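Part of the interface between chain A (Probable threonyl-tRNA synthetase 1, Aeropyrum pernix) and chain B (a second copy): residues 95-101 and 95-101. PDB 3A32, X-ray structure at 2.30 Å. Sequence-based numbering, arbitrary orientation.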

# COMPACT_ATOMS: atom_id res chain seq x y z
N MET A 95 -15.56 -7.68 -18.63
CA MET A 95 -15.49 -7.98 -17.20
C MET A 95 -15.26 -9.45 -16.92
O MET A 95 -15.73 -10.30 -17.66
N TYR A 96 -14.51 -9.75 -15.85
CA TYR A 96 -14.38 -11.12 -15.37
C TYR A 96 -15.52 -11.42 -14.38
O TYR A 96 -15.62 -10.80 -13.31
N LEU A 97 -16.39 -12.34 -14.76
CA LEU A 97 -17.63 -12.58 -13.99
C LEU A 97 -17.61 -13.95 -13.34
O LEU A 97 -17.05 -14.91 -13.90
N PHE A 98 -18.22 -14.04 -12.17
CA PHE A 98 -18.27 -15.32 -11.48
C PHE A 98 -19.51 -15.36 -10.58
O PHE A 98 -20.16 -14.33 -10.31
N ASP A 99 -19.83 -16.56 -10.14
CA ASP A 99 -21.01 -16.84 -9.37
C ASP A 99 -20.68 -17.06 -7.89
O ASP A 99 -19.68 -17.70 -7.60
N ILE A 100 -21.51 -16.51 -6.99
CA ILE A 100 -21.65 -16.90 -5.56
C ILE A 100 -23.19 -16.81 -5.45
O ILE A 100 -23.75 -15.75 -5.20
N GLU A 101 -23.96 -17.85 -5.61
CA GLU A 101 -24.33 -18.91 -4.73
C GLU A 101 -25.63 -18.65 -5.49
O GLU A 101 -26.60 -18.20 -4.92
N MET B 95 -12.84 -21.60 -4.08
CA MET B 95 -12.23 -20.61 -4.98
C MET B 95 -13.25 -19.95 -5.89
O MET B 95 -14.22 -20.58 -6.29
N TYR B 96 -13.04 -18.66 -6.19
CA TYR B 96 -13.84 -17.98 -7.20
C TYR B 96 -13.19 -18.18 -8.58
O TYR B 96 -12.05 -17.73 -8.82
N LEU B 97 -13.89 -18.88 -9.46
CA LEU B 97 -13.29 -19.30 -10.74
C LEU B 97 -13.96 -18.60 -11.91
O LEU B 97 -15.16 -18.31 -11.87
N PHE B 98 -13.18 -18.33 -12.94
CA PHE B 98 -13.73 -17.68 -14.12
C PHE B 98 -12.90 -18.07 -15.35
O PHE B 98 -11.79 -18.62 -15.25
N ASP B 99 -13.47 -17.78 -16.50
CA ASP B 99 -12.93 -18.16 -17.77
C ASP B 99 -12.31 -16.95 -18.49
O ASP B 99 -12.88 -15.87 -18.45
N ILE B 100 -11.13 -17.15 -19.12
CA ILE B 100 -10.56 -16.31 -20.19
C ILE B 100 -10.02 -17.43 -21.11
O ILE B 100 -8.92 -17.93 -20.93
N GLU B 101 -10.70 -17.90 -22.12
CA GLU B 101 -10.89 -17.42 -23.45
C GLU B 101 -10.81 -18.93 -23.65
O GLU B 101 -9.88 -19.42 -24.25

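Two copies of the same strand meet across an exact two-fold axis. Their N-to-C directions differ by 146°, so they run roughly antiparallel. The axes come within 6.3 Å, and the facing residues are Phe98(A) and Phe98(B), with CA atoms 5.8 Å apart. No hydrogen bond joins the two stretches. The contact is made mainly by side-chain packing, with the backbone oxygens of Leu97(A) and Leu97(B) also touching the partner, and it buries 405 Å² in total.

Tyr96(A) and Tyr96(B) cover the most surface, then Phe98(A) and Phe98(B). All four point toward the partner strand, as do Ile100(A) and Ile100(B). This is the alternation expected of a strand. Tyr96(A) and Tyr96(B) have chi1 m and chi2 near -55°. Phe98(A) and Phe98(B) have chi1 p and chi2 near 92°. With these rotamers, Tyr96(A) lies against Phe98(B), and the symmetry repeats the pair as Phe98(A) with Tyr96(B). The ring centroids are 5.0 Å apart and the planes are inclined by 32°, an oblique arrangement. Tyr96(A) CG is 3.6 Å from Phe98(B) CE1. Tyr96(A) CB sits over the face of the Phe98(B) ring, 4.0 Å from the centroid of its six carbons, CG to CZ, in a CH-pi contact.

Ile100(A) and Ile100(B), with chi1 m and chi2 t, extend the apolar patch. The methyl Ile100(B) CD1 is 3.4 Å from Tyr96(A) CE1, and the two-fold axis repeats this as Ile100(A) CD1 to Tyr96(B) CE1, also 3.4 Å. Near the axis, Phe98(A) CB and Phe98(B) CB are 4.5 Å apart. Phe98(B) CB also lies 3.4 Å from the backbone oxygen Leu97(A) O.

Leu97(A) and Leu97(B) point their CB away, and Asp99(A) and Asp99(B) point sideways. Asp99(A) OD2 accepts a weak hydrogen bond from Glu101(A) N at 3.3 Å, within its own chain. Tyr96(A) OH and Tyr96(B) OH find their hydrogen-bond partners elsewhere in the structure, so each tyrosine joins an apolar contact with its polar end satisfied.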

# COMPACT_ATOMS: atom_id res chain seq x y z
CB MET A 95 -16.75 -7.48 -16.46
CG MET A 95 -16.99 -5.97 -16.55
SD MET A 95 -18.59 -5.40 -15.86
CE MET A 95 -18.39 -5.89 -14.17
CB TYR A 96 -12.99 -11.33 -14.74
CG TYR A 96 -11.84 -11.08 -15.71
CD1 TYR A 96 -11.78 -11.76 -16.95
CD2 TYR A 96 -10.80 -10.22 -15.37
CE1 TYR A 96 -10.70 -11.55 -17.82
CE2 TYR A 96 -9.74 -10.02 -16.21
CZ TYR A 96 -9.69 -10.68 -17.44
OH TYR A 96 -8.62 -10.46 -18.29
CB LEU A 97 -18.87 -12.44 -14.84
CG LEU A 97 -19.06 -11.03 -15.43
CD1 LEU A 97 -20.31 -11.01 -16.32
CD2 LEU A 97 -19.15 -10.00 -14.33
CB PHE A 98 -16.95 -15.63 -10.73
CG PHE A 98 -16.59 -14.61 -9.65
CD1 PHE A 98 -17.00 -14.81 -8.32
CD2 PHE A 98 -15.85 -13.47 -9.96
CE1 PHE A 98 -16.69 -13.87 -7.27
CE2 PHE A 98 -15.53 -12.49 -8.94
CZ PHE A 98 -15.95 -12.70 -7.61
CB ASP A 99 -21.57 -18.16 -9.91
CG ASP A 99 -22.96 -18.41 -9.43
OD1 ASP A 99 -23.85 -17.70 -9.99
OD2 ASP A 99 -23.14 -19.26 -8.50
CB ILE A 100 -21.00 -15.83 -4.59
CG1 ILE A 100 -19.63 -15.30 -5.08
CG2 ILE A 100 -20.93 -16.38 -3.19
CD1 ILE A 100 -19.01 -14.19 -4.21
CB GLU A 101 -24.57 -18.36 -3.31
CG GLU A 101 -24.24 -19.33 -2.19
CD GLU A 101 -24.23 -18.67 -0.81
OE1 GLU A 101 -25.19 -17.98 -0.41
OE2 GLU A 101 -23.22 -18.88 -0.10
CB MET B 95 -11.09 -21.23 -5.81
CG MET B 95 -9.93 -21.79 -4.98
SD MET B 95 -8.67 -22.71 -5.95
CE MET B 95 -8.10 -21.42 -7.02
CB TYR B 96 -13.99 -16.49 -6.84
CG TYR B 96 -14.67 -16.26 -5.50
CD1 TYR B 96 -15.94 -16.82 -5.22
CD2 TYR B 96 -14.08 -15.44 -4.53
CE1 TYR B 96 -16.58 -16.57 -3.99
CE2 TYR B 96 -14.71 -15.18 -3.34
CZ TYR B 96 -15.95 -15.76 -3.06
OH TYR B 96 -16.56 -15.51 -1.85
CB LEU B 97 -13.37 -20.80 -10.94
CG LEU B 97 -12.59 -21.60 -9.88
CD1 LEU B 97 -12.78 -23.10 -10.14
CD2 LEU B 97 -11.13 -21.23 -9.89
CB PHE B 98 -13.86 -16.14 -13.92
CG PHE B 98 -12.55 -15.43 -13.66
CD1 PHE B 98 -11.80 -14.89 -14.72
CD2 PHE B 98 -12.05 -15.30 -12.35
CE1 PHE B 98 -10.54 -14.22 -14.51
CE2 PHE B 98 -10.78 -14.64 -12.11
CZ PHE B 98 -10.04 -14.10 -13.18
CB ASP B 99 -14.11 -18.63 -18.63
CG ASP B 99 -13.66 -19.35 -19.86
OD1 ASP B 99 -13.22 -20.52 -19.65
OD2 ASP B 99 -13.71 -18.74 -20.98
CB ILE B 100 -9.33 -15.45 -19.67
CG1 ILE B 100 -9.57 -14.81 -18.28
CG2 ILE B 100 -8.95 -14.43 -20.71
CD1 ILE B 100 -8.37 -14.05 -17.69
CB GLU B 101 -9.58 -16.84 -24.00
CG GLU B 101 -9.74 -15.71 -24.99
CD GLU B 101 -8.42 -14.99 -25.31
OE1 GLU B 101 -7.41 -15.63 -25.67
OE2 GLU B 101 -8.42 -13.75 -25.21